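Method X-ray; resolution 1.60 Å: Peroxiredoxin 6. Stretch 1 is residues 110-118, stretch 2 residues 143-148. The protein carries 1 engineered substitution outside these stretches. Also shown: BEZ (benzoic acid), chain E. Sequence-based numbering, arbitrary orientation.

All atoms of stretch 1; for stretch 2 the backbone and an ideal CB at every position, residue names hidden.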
ATOM      1  N   LEU A 110       4.283  12.671   9.197  1.00 25.43           N
ATOM      2  CA  LEU A 110       4.097  11.324   8.663  1.00 25.42           C
ATOM      3  C   LEU A 110       4.048  11.313   7.134  1.00 25.50           C
ATOM      4  O   LEU A 110       3.843  10.235   6.502  1.00 26.88           O
ATOM      5  CB  LEU A 110       2.854  10.659   9.315  1.00 25.19           C
ATOM      6  CG  LEU A 110       2.795  10.472  10.841  1.00 27.23           C
ATOM      7  CD1 LEU A 110       1.613   9.630  11.282  1.00 29.52           C
ATOM      8  CD2 LEU A 110       4.095   9.832  11.308  1.00 32.93           C
ATOM      9  N   GLY A 111       4.250  12.484   6.518  1.00 24.24           N
ATOM     10  CA  GLY A 111       4.296  12.528   5.071  1.00 24.89           C
ATOM     11  C   GLY A 111       2.972  12.108   4.446  1.00 24.91           C
ATOM     12  O   GLY A 111       2.965  11.563   3.334  1.00 25.75           O
ATOM     13  N   MET A 112       1.862  12.482   5.111  1.00 23.47           N
ATOM     14  CA  MET A 112       0.537  12.034   4.695  1.00 24.00           C
ATOM     15  C   MET A 112      -0.450  13.149   4.252  1.00 23.82           C
ATOM     16  O   MET A 112      -1.667  12.933   4.334  1.00 24.56           O
ATOM     17  CB  MET A 112      -0.072  11.131   5.704  1.00 25.16           C
ATOM     18  CG  MET A 112      -0.327  11.822   7.014  1.00 22.90           C
ATOM     19  SD  MET A 112      -1.197  10.705   8.154  1.00 28.16           S
ATOM     20  CE  MET A 112      -1.079  11.715   9.628  1.00 28.05           C
ATOM     21  N   VAL A 113       0.065  14.271   3.756  1.00 23.63           N
ATOM     22  CA  VAL A 113      -0.790  15.361   3.255  1.00 23.29           C
ATOM     23  C   VAL A 113      -1.381  14.953   1.875  1.00 25.09           C
ATOM     24  O   VAL A 113      -0.703  14.339   1.035  1.00 25.13           O
ATOM     25  CB  VAL A 113      -0.019  16.671   3.144  1.00 24.27           C
ATOM     26  CG1 VAL A 113      -0.890  17.731   2.485  1.00 23.21           C
ATOM     27  CG2 VAL A 113       0.477  17.179   4.523  1.00 23.82           C
ATOM     28  N   ASP A 114      -2.671  15.151   1.718  1.00 25.43           N
ATOM     29  CA  ASP A 114      -3.319  14.824   0.430  1.00 24.96           C
ATOM     30  C   ASP A 114      -2.901  15.877  -0.598  1.00 26.13           C
ATOM     31  O   ASP A 114      -2.846  17.077  -0.326  1.00 25.72           O
ATOM     32  CB  ASP A 114      -4.836  14.802   0.566  1.00 24.28           C
ATOM     33  CG  ASP A 114      -5.513  14.120  -0.612  1.00 24.60           C
ATOM     34  OD1 ASP A 114      -5.630  12.872  -0.515  1.00 27.36           O
ATOM     35  OD2 ASP A 114      -5.870  14.857  -1.587  1.00 23.75           O
ATOM     36  N   PRO A 115      -2.656  15.408  -1.842  1.00 26.84           N
ATOM     37  CA  PRO A 115      -2.219  16.233  -2.945  1.00 28.01           C
ATOM     38  C   PRO A 115      -3.309  17.214  -3.426  1.00 28.25           C
ATOM     39  O   PRO A 115      -3.009  18.283  -3.964  1.00 28.69           O
ATOM     40  CB  PRO A 115      -1.877  15.169  -4.022  1.00 27.99           C
ATOM     41  CG  PRO A 115      -2.664  14.014  -3.733  1.00 28.78           C
ATOM     42  CD  PRO A 115      -2.815  13.996  -2.254  1.00 28.07           C
ATOM     43  N   ASP A 116      -4.581  16.850  -3.257  1.00 28.06           N
ATOM     44  CA  ASP A 116      -5.655  17.624  -3.883  1.00 27.67           C
ATOM     45  C   ASP A 116      -6.671  18.239  -2.918  1.00 26.55           C
ATOM     46  O   ASP A 116      -7.294  19.276  -3.244  1.00 27.60           O
ATOM     47  CB  ASP A 116      -6.398  16.766  -4.936  1.00 27.53           C
ATOM     48  CG  ASP A 116      -5.444  16.137  -5.941  1.00 31.54           C
ATOM     49  OD1 ASP A 116      -4.722  16.922  -6.581  1.00 33.55           O
ATOM     50  OD2 ASP A 116      -5.337  14.878  -5.984  1.00 36.47           O
ATOM     51  N   GLU A 117      -6.886  17.581  -1.780  1.00 26.11           N
ATOM     52  CA  GLU A 117      -8.011  17.942  -0.902  1.00 26.53           C
ATOM     53  C   GLU A 117      -7.478  18.874   0.170  1.00 25.94           C
ATOM     54  O   GLU A 117      -6.613  18.483   0.956  1.00 26.27           O
ATOM     55  CB  GLU A 117      -8.682  16.737  -0.241  1.00 26.38           C
ATOM     56  CG  GLU A 117      -9.436  15.879  -1.208  1.00 31.67           C
ATOM     57  CD  GLU A 117     -10.471  16.659  -1.998  1.00 33.78           C
ATOM     58  OE1 GLU A 117     -11.234  17.442  -1.353  1.00 33.77           O
ATOM     59  OE2 GLU A 117     -10.549  16.498  -3.254  1.00 33.83           O
ATOM     60  N   ARG A 118      -8.061  20.061   0.203  1.00 27.09           N
ATOM     61  CA  ARG A 118      -7.787  21.077   1.192  1.00 28.45           C
ATOM     62  C   ARG A 118      -9.142  21.612   1.663  1.00 28.81           C
ATOM     63  O   ARG A 118     -10.166  21.475   0.964  1.00 28.66           O
ATOM     64  CB  ARG A 118      -6.937  22.213   0.589  1.00 28.54           C
ATOM     65  CG  ARG A 118      -5.489  21.797   0.308  1.00 31.34           C
ATOM     66  CD  ARG A 118      -4.711  22.862  -0.511  1.00 33.67           C
ATOM     67  NE  ARG A 118      -5.171  22.844  -1.916  1.00 39.92           N
ATOM     68  CZ  ARG A 118      -4.787  21.946  -2.846  1.00 39.18           C
ATOM     69  NH1 ARG A 118      -3.898  20.988  -2.587  1.00 39.42           N
ATOM     70  NH2 ARG A 118      -5.301  21.994  -4.059  1.00 40.37           N
ATOM     71  N   UNK A 143       1.102   2.406   3.421  1.00 24.15           N
ATOM     72  CA  UNK A 143       0.464   2.753   2.128  1.00 24.58           C
ATOM     73  C   UNK A 143       0.025   4.177   2.192  1.00 24.82           C
ATOM     74  O   UNK A 143      -0.438   4.663   3.253  1.00 25.06           O
ATOM     75  CB  UNK A 143      -0.723   1.844   1.806  1.00 24.58           C
ATOM     76  N   UNK A 144       0.079   4.854   1.057  1.00 23.86           N
ATOM     77  CA  UNK A 144      -0.430   6.217   0.933  1.00 23.96           C
ATOM     78  C   UNK A 144      -1.358   6.239  -0.246  1.00 24.57           C
ATOM     79  O   UNK A 144      -0.926   6.281  -1.424  1.00 22.13           O
ATOM     80  CB  UNK A 144       0.695   7.242   0.773  1.00 23.96           C
ATOM     81  N   UNK A 145      -2.636   6.157   0.046  1.00 22.93           N
ATOM     82  CA  UNK A 145      -3.667   6.276  -1.005  1.00 22.70           C
ATOM     83  C   UNK A 145      -4.251   7.709  -0.988  1.00 22.61           C
ATOM     84  O   UNK A 145      -4.402   8.313   0.091  1.00 23.46           O
ATOM     85  CB  UNK A 145      -4.774   5.240  -0.799  1.00 22.70           C
ATOM     86  N   UNK A 146      -4.611   8.254  -2.167  1.00 21.79           N
ATOM     87  CA  UNK A 146      -5.196   9.582  -2.177  1.00 22.30           C
ATOM     88  C   UNK A 146      -6.682   9.634  -1.784  1.00 21.87           C
ATOM     89  O   UNK A 146      -7.371   8.561  -1.712  1.00 21.89           O
ATOM     90  CB  UNK A 146      -5.024  10.185  -3.573  1.00 22.30           C
ATOM     91  N   UNK A 147      -7.231  10.852  -1.598  1.00 21.82           N
ATOM     92  CA  UNK A 147      -8.612  10.992  -1.193  1.00 24.10           C
ATOM     93  C   UNK A 147      -9.598  10.320  -2.154  1.00 22.75           C
ATOM     94  O   UNK A 147     -10.657   9.897  -1.770  1.00 23.58           O
ATOM     95  CB  UNK A 147      -8.952  12.478  -1.061  1.00 24.10           C
ATOM     96  N   UNK A 148      -9.249  10.258  -3.429  1.00 22.43           N
ATOM     97  CA  UNK A 148     -10.124   9.705  -4.462  1.00 24.18           C
ATOM     98  C   UNK A 148     -10.419   8.206  -4.327  1.00 23.11           C
ATOM     99  O   UNK A 148     -11.360   7.680  -4.945  1.00 23.42           O
ATOM    100  CB  UNK A 148      -9.496   9.963  -5.833  1.00 24.18           C
TER
HETATM  101  C   BEZ E1222     -14.677  11.160   0.522  1.00 26.04           C
HETATM  102  O1  BEZ E1222     -15.633  10.882  -0.335  1.00 25.23           O
HETATM  103  O2  BEZ E1222     -14.401  10.593   1.663  1.00 19.05           O
HETATM  104  C1  BEZ E1222     -13.892  12.326   0.046  1.00 27.89           C
HETATM  105  C2  BEZ E1222     -13.187  13.095   0.954  1.00 28.83           C
HETATM  106  C3  BEZ E1222     -12.482  14.175   0.500  1.00 29.04           C
HETATM  107  C4  BEZ E1222     -12.533  14.518  -0.852  1.00 29.46           C
HETATM  108  C5  BEZ E1222     -13.221  13.734  -1.788  1.00 31.69           C
HETATM  109  C6  BEZ E1222     -13.924  12.625  -1.329  1.00 29.12           C

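Position 143 lies in a strand, with phi/psi of -137/147°, and its ideal CB has no atom of stretch 1 within 5.5 Å. Stretch 1 therefore places no demand on it beyond compatibility with an extended backbone, which beta-branched residues suit well. The deposited residue is Ile143, and it makes no contact with stretch 1.

At position 144 the strand continues (-128/99°) and CA-to-CB points toward stretch 1. The ideal CB is still more than 5.5 Å from any atom there, so a short side chain would leave a gap. Within reach of a longer one lie the backbone of Gly111 and the CB of Met112, a mixed surface that would accept leucine, isoleucine or methionine, or a longer polar chain using the Gly111 carbonyl. The residue is Leu144, with chi1 m and chi2 t. Its branches spread over this surface: CD1 comes 3.6 Å from Gly111 O, and CD2 packs 4.2 Å from Met112 CB in an apolar contact.

Position 145 points away from stretch 1, as alternation along a strand predicts, and many residues would fit. It is Tyr145, whose OH is hydrogen-bonded elsewhere in the structure.

Position 146 has CA-to-CB sideways, with its ideal CB 4.1 Å from Asp114 OD1 and 4.5 Å from Pro115 CG. A phi of -79° admits proline, while small or polar residues would also be reasonable. Pro146 is found here; its CB lies 4.3 Å from Asp114 OD1, and its ring has C-gamma endo pucker.

Position 147 is the most constrained. CA-to-CB points toward stretch 1, and the ideal CB is already 3.4 Å from both Asp114 OD1 and Glu117 CG, so little room remains for extension in those directions. Alanine is an obvious fit, and glycine or perhaps serine could be considered; proline would forfeit the amide hydrogen that the nearby carboxylate can accept. The residue is Ala147. Its N donates a hydrogen bond to Asp114 OD1 at 2.8 Å, while its CB packs 3.4 Å from Glu117 CG. The other carboxylate oxygen, Asp114 OD2, accepts hydrogen bonds from Asp116 N and Glu117 N, both at 2.9 Å, so one aspartate both braces its own turn and ties it to stretch 2. A water adds a weak link, accepting from Ala147 N at 3.3 Å and donating to Asp114 OD2 at 3.0 Å.

Position 148 points sideways, without a close neighbour in stretch 1, and tolerates many residues. Thr148 occupies it with chi1 p.

Stretch 2, residues 143-148: ILYPAT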
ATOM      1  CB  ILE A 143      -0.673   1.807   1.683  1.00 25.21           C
ATOM      2  CG1 ILE A 143      -1.988   2.077   2.366  1.00 29.37           C
ATOM      3  CG2 ILE A 143      -0.312   0.272   1.814  1.00 28.52           C
ATOM      4  CD1 ILE A 143      -3.163   1.118   2.061  1.00 27.77           C
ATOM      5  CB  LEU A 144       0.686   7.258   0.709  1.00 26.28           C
ATOM      6  CG  LEU A 144       1.690   7.603   1.767  1.00 29.04           C
ATOM      7  CD1 LEU A 144       2.604   8.697   1.128  1.00 30.79           C
ATOM      8  CD2 LEU A 144       0.992   8.071   3.066  1.00 30.21           C
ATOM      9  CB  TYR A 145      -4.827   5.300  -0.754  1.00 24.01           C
ATOM     10  CG  TYR A 145      -4.578   3.846  -1.099  1.00 22.26           C
ATOM     11  CD1 TYR A 145      -3.318   3.310  -1.167  1.00 23.44           C
ATOM     12  CD2 TYR A 145      -5.667   3.002  -1.418  1.00 25.51           C
ATOM     13  CE1 TYR A 145      -3.122   1.974  -1.503  1.00 23.92           C
ATOM     14  CE2 TYR A 145      -5.482   1.670  -1.735  1.00 27.34           C
ATOM     15  CZ  TYR A 145      -4.214   1.135  -1.783  1.00 26.34           C
ATOM     16  OH  TYR A 145      -3.981  -0.199  -2.123  1.00 27.51           O
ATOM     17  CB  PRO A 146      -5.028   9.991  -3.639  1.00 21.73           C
ATOM     18  CG  PRO A 146      -5.229   8.708  -4.381  1.00 22.92           C
ATOM     19  CD  PRO A 146      -4.531   7.652  -3.508  1.00 22.76           C
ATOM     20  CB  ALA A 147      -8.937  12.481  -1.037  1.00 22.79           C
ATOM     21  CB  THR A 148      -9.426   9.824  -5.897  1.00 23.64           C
ATOM     22  OG1 THR A 148      -8.134   9.173  -5.935  1.00 22.99           O
ATOM     23  CG2 THR A 148      -9.317  11.278  -6.334  1.00 24.98           C
TER
HETATM   24  O   HOH W   1      -6.983  13.255  -3.813  1.00 17.42           O
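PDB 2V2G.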